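Local atomic coordinates of malate Synthase (Haloferax volcanii, PDB entry 3OYZ), a protein that catalyses the magnesium-dependent Claisen condensation of acetyl-CoA with glyoxylate and the hydrolysis of the malyl-CoA intermediate, giving malate and CoA in the glyoxylate cycle. Residues 25-30 and 63-68; 33-38 and 71-76. All blocks are in the same frame, centred on the assembly; numbering follows the deposited sequence.

Contact 1 (25-30 and 63-68); sequences DDSAKM and AENIVE. With ACO (acetyl coenzyme *a), chain B.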
loop_
_atom_site.group_PDB
_atom_site.type_symbol
_atom_site.label_atom_id
_atom_site.label_comp_id
_atom_site.label_asym_id
_atom_site.label_seq_id
_atom_site.Cartn_x
_atom_site.Cartn_y
_atom_site.Cartn_z
ATOM N N ASP A 25 -13.770 1.571 44.822
ATOM C CA ASP A 25 -15.166 1.724 45.201
ATOM C C ASP A 25 -15.958 0.677 44.383
ATOM O O ASP A 25 -16.094 -0.481 44.794
ATOM C CB ASP A 25 -15.624 3.156 44.885
ATOM C CG ASP A 25 -15.284 3.599 43.452
ATOM O OD1 ASP A 25 -14.088 3.776 43.123
ATOM O OD2 ASP A 25 -16.220 3.817 42.644
ATOM N N ASP A 26 -16.462 1.075 43.214
ATOM C CA ASP A 26 -17.319 0.244 42.371
ATOM C C ASP A 26 -16.448 -0.058 41.145
ATOM O O ASP A 26 -16.061 0.852 40.425
ATOM C CB ASP A 26 -18.605 1.043 42.115
ATOM C CG ASP A 26 -19.402 0.603 40.895
ATOM O OD1 ASP A 26 -19.613 -0.592 40.621
ATOM O OD2 ASP A 26 -19.921 1.506 40.213
ATOM N N SER A 27 -16.054 -1.313 40.961
ATOM C CA SER A 27 -15.266 -1.714 39.777
ATOM C C SER A 27 -15.932 -1.377 38.427
ATOM O O SER A 27 -15.235 -1.066 37.472
ATOM C CB SER A 27 -14.876 -3.183 39.912
ATOM O OG SER A 27 -16.074 -3.912 39.701
ATOM N N ALA A 28 -17.264 -1.354 38.355
ATOM C CA ALA A 28 -18.013 -0.898 37.189
ATOM C C ALA A 28 -18.108 0.599 36.928
ATOM O O ALA A 28 -18.874 1.031 36.064
ATOM C CB ALA A 28 -19.394 -1.471 37.217
ATOM N N LYS A 29 -17.347 1.399 37.665
ATOM C CA LYS A 29 -17.565 2.839 37.697
ATOM C C LYS A 29 -17.365 3.422 36.288
ATOM O O LYS A 29 -18.225 4.119 35.758
ATOM C CB LYS A 29 -16.602 3.519 38.688
ATOM C CG LYS A 29 -16.844 5.056 38.746
ATOM C CD LYS A 29 -15.604 5.895 39.092
ATOM C CE LYS A 29 -14.847 5.327 40.307
ATOM N NZ LYS A 29 -13.413 5.743 40.362
ATOM N N MET A 30 -16.264 3.064 35.630
ATOM C CA MET A 30 -16.116 3.518 34.235
ATOM C C MET A 30 -17.226 3.126 33.274
ATOM O O MET A 30 -17.596 3.951 32.458
ATOM C CB MET A 30 -14.746 3.169 33.681
ATOM C CG MET A 30 -13.662 3.571 34.643
ATOM S SD MET A 30 -12.242 4.023 33.640
ATOM C CE MET A 30 -11.023 3.069 34.491
ATOM N N ALA A 63 -16.884 -9.352 33.156
ATOM C CA ALA A 63 -18.016 -9.784 32.351
ATOM C C ALA A 63 -19.344 -9.738 33.105
ATOM O O ALA A 63 -20.422 -9.589 32.503
ATOM C CB ALA A 63 -17.767 -11.219 31.866
ATOM N N GLU A 64 -19.263 -9.979 34.419
ATOM C CA GLU A 64 -20.445 -9.692 35.298
ATOM C C GLU A 64 -20.829 -8.223 35.275
ATOM O O GLU A 64 -22.000 -7.905 35.032
ATOM C CB GLU A 64 -20.263 -10.228 36.733
ATOM C CG GLU A 64 -20.453 -11.740 36.700
ATOM C CD GLU A 64 -19.713 -12.443 37.838
ATOM O OE1 GLU A 64 -19.014 -11.754 38.630
ATOM O OE2 GLU A 64 -19.807 -13.693 37.927
ATOM N N ASN A 65 -19.818 -7.355 35.338
ATOM C CA ASN A 65 -20.090 -5.915 35.302
ATOM C C ASN A 65 -20.779 -5.542 34.028
ATOM O O ASN A 65 -21.726 -4.736 34.039
ATOM C CB ASN A 65 -18.814 -5.082 35.481
ATOM C CG ASN A 65 -18.338 -5.117 36.897
ATOM O OD1 ASN A 65 -19.063 -5.672 37.701
ATOM N ND2 ASN A 65 -17.112 -4.705 37.196
ATOM N N ILE A 66 -20.304 -6.132 32.915
ATOM C CA ILE A 66 -20.988 -5.909 31.651
ATOM C C ILE A 66 -22.444 -6.282 31.694
ATOM O O ILE A 66 -23.320 -5.563 31.209
ATOM C CB ILE A 66 -20.296 -6.748 30.449
ATOM C CG1 ILE A 66 -18.980 -6.085 30.081
ATOM C CG2 ILE A 66 -21.237 -6.751 29.257
ATOM C CD1 ILE A 66 -17.960 -7.007 29.204
ATOM N N VAL A 67 -22.750 -7.466 32.189
ATOM C CA VAL A 67 -24.170 -7.840 32.273
ATOM C C VAL A 67 -24.985 -6.864 33.161
ATOM O O VAL A 67 -26.066 -6.392 32.790
ATOM C CB VAL A 67 -24.406 -9.262 32.819
ATOM C CG1 VAL A 67 -25.926 -9.506 33.070
ATOM C CG2 VAL A 67 -23.895 -10.315 31.883
ATOM N N GLU A 68 -24.419 -6.536 34.310
ATOM C CA GLU A 68 -25.091 -5.644 35.297
ATOM C C GLU A 68 -25.353 -4.234 34.770
ATOM O O GLU A 68 -26.515 -3.782 34.783
ATOM C CB GLU A 68 -24.202 -5.610 36.541
ATOM C CG GLU A 68 -24.842 -5.133 37.855
ATOM C CD GLU A 68 -23.799 -4.655 38.858
ATOM O OE1 GLU A 68 -22.742 -5.280 39.095
ATOM O OE2 GLU A 68 -24.040 -3.585 39.447
HETATM N N1A ACO B . -14.520 5.044 29.775
HETATM C C2A ACO B . -15.286 5.580 30.745
HETATM N N3A ACO B . -14.873 6.657 31.435
HETATM C C4A ACO B . -13.672 7.255 31.227
HETATM C C5A ACO B . -12.811 6.689 30.166
HETATM C C6A ACO B . -13.286 5.491 29.448
HETATM N N6A ACO B . -12.442 4.974 28.515
HETATM N N7A ACO B . -11.687 7.415 30.125
HETATM C C8A ACO B . -11.796 8.359 31.090
HETATM N N9A ACO B . -12.985 8.298 31.705
HETATM C C1B ACO B . -13.404 9.235 32.797
HETATM C C2B ACO B . -12.186 9.507 33.670
HETATM O O2B ACO B . -12.086 8.477 34.652
HETATM C C3B ACO B . -12.471 10.884 34.234
HETATM O O3B ACO B . -13.426 10.608 35.263
HETATM P P3B ACO B . -13.735 11.549 36.580
HETATM O O7A ACO B . -15.038 12.180 36.112
HETATM O O8A ACO B . -12.491 12.412 36.617
HETATM O O9A ACO B . -13.833 10.623 37.771
HETATM C C4B ACO B . -13.156 11.571 33.063
HETATM O O4B ACO B . -13.802 10.532 32.315
HETATM C C5B ACO B . -12.151 12.250 32.140
HETATM O O5B ACO B . -11.008 11.396 32.071
HETATM P P1A ACO B . -9.614 11.878 31.439
HETATM O O1A ACO B . -8.898 12.927 32.226
HETATM O O2A ACO B . -9.974 12.298 30.044
HETATM O O3A ACO B . -8.604 10.640 31.330
HETATM P P2A ACO B . -7.857 10.028 32.609
HETATM O O4A ACO B . -9.008 10.005 33.562
HETATM O O5A ACO B . -6.487 10.670 32.679
HETATM O O6A ACO B . -7.478 8.491 32.234
HETATM C CBP ACO B . -6.997 6.578 30.764
HETATM C CCP ACO B . -6.793 8.072 31.043
HETATM C CDP ACO B . -6.481 5.731 31.926
HETATM C CEP ACO B . -6.152 6.240 29.542
HETATM C CAP ACO B . -8.472 6.209 30.566
HETATM O OAP ACO B . -8.966 7.189 29.664
HETATM C C9P ACO B . -8.698 4.842 29.954
HETATM O O9P ACO B . -8.489 3.824 30.622
HETATM N N8P ACO B . -9.095 4.821 28.670
HETATM C C7P ACO B . -9.345 3.540 28.022
HETATM C C6P ACO B . -8.064 2.760 27.685
HETATM C C5P ACO B . -8.517 1.621 26.790
HETATM O O5P ACO B . -9.704 1.516 26.489
HETATM N N4P ACO B . -7.548 0.828 26.335
HETATM C C3P ACO B . -7.754 -0.291 25.433
HETATM C C2P ACO B . -8.167 0.174 24.034
HETATM S S1P ACO B . -6.576 0.364 23.286
HETATM C C ACO B . -5.986 -1.141 22.816
HETATM O O ACO B . -6.431 -2.195 23.227
HETATM C CH3 ACO B . -4.817 -1.138 21.880
#
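N65 ND2 is gripped by two acceptors, S27 OG at 2.8 Å and the backbone O of T19, and so ties the loop after strand 13-18 to helix 59-73 on the outside of the TIM barrel. The bond to S27 is somewhat bent, 143° at the hydrogen, and the hydroxyl lies 16° out of the amide plane. S27 OG also bonds to the carboxylate of E61, one turn earlier on the same helix, so the serine links two of its side chains. Beside this polar pair, A28 aims its methyl at the helix, with CB 3.8 Å from N65 CG. With an alanine here in place of N65, S27 OG and the carbonyl of T19 would probably lose the donor they share, and a gap would open beside the A28 methyl. A28 is the N-cap residue of helix 29-36, and the type I turn D26-K29 leads into that helix, with K29 N bonded to D26 O. R32 of helix 29-36 forms salt bridges with D26, in the loop before it, and with E68, across on helix 59-73. The far side of the segment reaches acetyl-CoA, where the M30 carbonyl O stands 3.3 Å from C2A of the adenine.

Contact 2 (33-38 and 71-76); sequences RAAGLR and SEQGAE. With ACO (acetyl coenzyme *a), chain B.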
loop_
_atom_site.group_PDB
_atom_site.type_symbol
_atom_site.label_atom_id
_atom_site.label_comp_id
_atom_site.label_asym_id
_atom_site.label_seq_id
_atom_site.Cartn_x
_atom_site.Cartn_y
_atom_site.Cartn_z
ATOM N N ARG A 33 -20.527 5.324 34.122
ATOM C CA ARG A 33 -20.401 6.690 33.624
ATOM C C ARG A 33 -20.511 6.758 32.101
ATOM O O ARG A 33 -21.261 7.578 31.559
ATOM C CB ARG A 33 -19.045 7.215 34.109
ATOM C CG ARG A 33 -18.616 8.469 33.377
ATOM C CD ARG A 33 -17.214 9.009 33.657
ATOM N NE ARG A 33 -17.181 10.449 33.391
ATOM C CZ ARG A 33 -17.348 11.385 34.326
ATOM N NH1 ARG A 33 -17.561 11.054 35.598
ATOM N NH2 ARG A 33 -17.282 12.667 33.998
ATOM N N ALA A 34 -19.813 5.870 31.379
ATOM C CA ALA A 34 -19.816 5.914 29.905
ATOM C C ALA A 34 -21.217 5.609 29.436
ATOM O O ALA A 34 -21.712 6.202 28.484
ATOM C CB ALA A 34 -18.786 4.890 29.340
ATOM N N ALA A 35 -21.919 4.755 30.178
ATOM C CA ALA A 35 -23.308 4.490 29.820
ATOM C C ALA A 35 -24.276 5.639 29.950
ATOM O O ALA A 35 -25.344 5.549 29.341
ATOM C CB ALA A 35 -23.862 3.324 30.567
ATOM N N GLY A 36 -23.910 6.684 30.712
ATOM C CA GLY A 36 -24.778 7.878 30.854
ATOM C C GLY A 36 -24.486 9.008 29.886
ATOM O O GLY A 36 -25.275 9.959 29.749
ATOM N N LEU A 37 -23.417 8.865 29.091
ATOM C CA LEU A 37 -23.071 9.892 28.103
ATOM C C LEU A 37 -24.165 10.112 27.069
ATOM O O LEU A 37 -24.806 9.139 26.686
ATOM C CB LEU A 37 -21.748 9.496 27.442
ATOM C CG LEU A 37 -20.476 9.477 28.283
ATOM C CD1 LEU A 37 -19.276 8.930 27.475
ATOM C CD2 LEU A 37 -20.141 10.896 28.800
ATOM N N ARG A 38 -24.343 11.326 26.531
ATOM C CA ARG A 38 -25.429 11.689 25.607
ATOM C C ARG A 38 -24.997 12.780 24.634
ATOM O O ARG A 38 -24.056 13.506 24.901
ATOM C CB ARG A 38 -26.665 12.242 26.357
ATOM C CG ARG A 38 -27.315 11.269 27.351
ATOM C CD ARG A 38 -28.281 10.205 26.716
ATOM N NE ARG A 38 -28.775 9.242 27.718
ATOM C CZ ARG A 38 -28.122 8.238 28.307
ATOM N NH1 ARG A 38 -26.904 7.838 27.942
ATOM N NH2 ARG A 38 -28.746 7.514 29.234
ATOM N N SER A 71 -27.685 -4.285 31.550
ATOM C CA SER A 71 -28.990 -4.599 32.166
ATOM C C SER A 71 -29.763 -3.327 32.626
ATOM O O SER A 71 -30.859 -2.984 32.142
ATOM C CB SER A 71 -28.697 -5.469 33.403
ATOM O OG SER A 71 -29.797 -6.339 33.560
ATOM N N GLU A 72 -29.094 -2.575 33.477
ATOM C CA GLU A 72 -29.682 -1.395 34.167
ATOM C C GLU A 72 -29.770 -0.135 33.316
ATOM O O GLU A 72 -30.763 0.613 33.408
ATOM C CB GLU A 72 -28.916 -1.142 35.459
ATOM C CG GLU A 72 -29.022 -2.331 36.411
ATOM C CD GLU A 72 -28.025 -2.327 37.566
ATOM O OE1 GLU A 72 -27.073 -1.531 37.572
ATOM O OE2 GLU A 72 -28.144 -3.150 38.509
ATOM N N GLN A 73 -28.794 0.055 32.419
ATOM C CA GLN A 73 -28.682 1.295 31.636
ATOM C C GLN A 73 -28.715 1.233 30.126
ATOM O O GLN A 73 -28.770 2.273 29.457
ATOM C CB GLN A 73 -27.377 2.002 31.978
ATOM C CG GLN A 73 -27.320 2.290 33.446
ATOM C CD GLN A 73 -26.206 3.205 33.849
ATOM O OE1 GLN A 73 -25.374 2.766 34.596
ATOM N NE2 GLN A 73 -26.170 4.451 33.370
ATOM N N GLY A 74 -28.635 0.027 29.570
ATOM C CA GLY A 74 -28.427 -0.055 28.142
ATOM C C GLY A 74 -29.661 0.382 27.410
ATOM O O GLY A 74 -29.557 0.857 26.287
ATOM N N ALA A 75 -30.833 0.287 28.034
ATOM C CA ALA A 75 -32.053 0.672 27.325
ATOM C C ALA A 75 -32.063 2.057 26.701
ATOM O O ALA A 75 -32.621 2.223 25.605
ATOM C CB ALA A 75 -33.308 0.455 28.168
ATOM N N GLU A 76 -31.460 3.050 27.350
ATOM C CA GLU A 76 -31.512 4.401 26.733
ATOM C C GLU A 76 -30.121 4.852 26.306
ATOM O O GLU A 76 -29.949 6.054 26.122
ATOM C CB GLU A 76 -32.076 5.562 27.593
ATOM C CG GLU A 76 -33.588 5.588 27.902
ATOM C CD GLU A 76 -33.831 4.766 29.134
ATOM O OE1 GLU A 76 -32.807 4.515 29.835
ATOM O OE2 GLU A 76 -34.974 4.296 29.337
HETATM N N1A ACO B . -14.520 5.044 29.775
HETATM C C2A ACO B . -15.286 5.580 30.745
HETATM N N3A ACO B . -14.873 6.657 31.435
HETATM C C4A ACO B . -13.672 7.255 31.227
HETATM C C5A ACO B . -12.811 6.689 30.166
HETATM C C6A ACO B . -13.286 5.491 29.448
HETATM N N6A ACO B . -12.442 4.974 28.515
HETATM N N7A ACO B . -11.687 7.415 30.125
HETATM C C8A ACO B . -11.796 8.359 31.090
HETATM N N9A ACO B . -12.985 8.298 31.705
HETATM C C1B ACO B . -13.404 9.235 32.797
HETATM C C2B ACO B . -12.186 9.507 33.670
HETATM O O2B ACO B . -12.086 8.477 34.652
HETATM C C3B ACO B . -12.471 10.884 34.234
HETATM O O3B ACO B . -13.426 10.608 35.263
HETATM P P3B ACO B . -13.735 11.549 36.580
HETATM O O7A ACO B . -15.038 12.180 36.112
HETATM O O8A ACO B . -12.491 12.412 36.617
HETATM O O9A ACO B . -13.833 10.623 37.771
HETATM C C4B ACO B . -13.156 11.571 33.063
HETATM O O4B ACO B . -13.802 10.532 32.315
HETATM C C5B ACO B . -12.151 12.250 32.140
HETATM O O5B ACO B . -11.008 11.396 32.071
HETATM P P1A ACO B . -9.614 11.878 31.439
HETATM O O1A ACO B . -8.898 12.927 32.226
HETATM O O2A ACO B . -9.974 12.298 30.044
HETATM O O3A ACO B . -8.604 10.640 31.330
HETATM P P2A ACO B . -7.857 10.028 32.609
HETATM O O4A ACO B . -9.008 10.005 33.562
HETATM O O5A ACO B . -6.487 10.670 32.679
HETATM O O6A ACO B . -7.478 8.491 32.234
HETATM C CBP ACO B . -6.997 6.578 30.764
HETATM C CCP ACO B . -6.793 8.072 31.043
HETATM C CDP ACO B . -6.481 5.731 31.926
HETATM C CEP ACO B . -6.152 6.240 29.542
HETATM C CAP ACO B . -8.472 6.209 30.566
HETATM O OAP ACO B . -8.966 7.189 29.664
HETATM C C9P ACO B . -8.698 4.842 29.954
HETATM O O9P ACO B . -8.489 3.824 30.622
HETATM N N8P ACO B . -9.095 4.821 28.670
HETATM C C7P ACO B . -9.345 3.540 28.022
HETATM C C6P ACO B . -8.064 2.760 27.685
HETATM C C5P ACO B . -8.517 1.621 26.790
HETATM O O5P ACO B . -9.704 1.516 26.489
HETATM N N4P ACO B . -7.548 0.828 26.335
HETATM C C3P ACO B . -7.754 -0.291 25.433
HETATM C C2P ACO B . -8.167 0.174 24.034
HETATM S S1P ACO B . -6.576 0.364 23.286
HETATM C C ACO B . -5.986 -1.141 22.816
HETATM O O ACO B . -6.431 -2.195 23.227
HETATM C CH3 ACO B . -4.817 -1.138 21.880
HETATM O O HOH W 1 -27.980 4.859 29.614
#
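A bend at chi2 (-81°) folds R38 back along its own chain and lays its guanidinium beneath E76 O, which sits over the centre of one face, 3.6 Å from R38 CZ. The contact joins the C-terminal ends of two outer helices of the TIM barrel, 29-36 and 59-73. In the guanidinium plane, R38 NH1 gives an almost straight bond of 3.1 Å to A35 O (174°); the same nitrogen bonds to L37 O from above that carbonyl's plane. A water finishes the junction: it donates to both A35 O and Q73 O and accepts from R38 NH2 at 2.8 Å. No direct hydrogen bond links the segments, and the other touch is packing: A35 CB lies 3.8 Å from Q73 NE2, and the same methyl also meets W46 of strand 45-49. R33 extends until the 3'-phosphate oxygen O7A of acetyl-CoA lies over one face of its guanidinium, 2.8 Å from R33 NH1, and the A34 methyl touches the adenine at C2A. R33 probably offsets the phosphate charge, whereas the charge of R38 probably polarises the carbonyls of A35, L37 and E76, and the water carries the link on to Q73 O.

In the fold
From the N terminus, the chain leaves strand 13-18, passes through 25-30 into helix 29-36, forms strand 45-49 and returns along helix 59-73. Contact 1 closes a loop of 32 residues where 63-68 meets 25-30. Contact 2 closes another of equal length from 33-38 to 71-76. Because the segments alternate, the two loops cross rather than nest. The contact centres lie 12 Å apart, and in both helices the later residues belong to contact 2, so the helices run side by side in the same direction, joined just before the start of 29-36 and again at its end and just beyond. Together they tie the first two helices of the barrel, with acetyl-CoA touching the earlier at both levels.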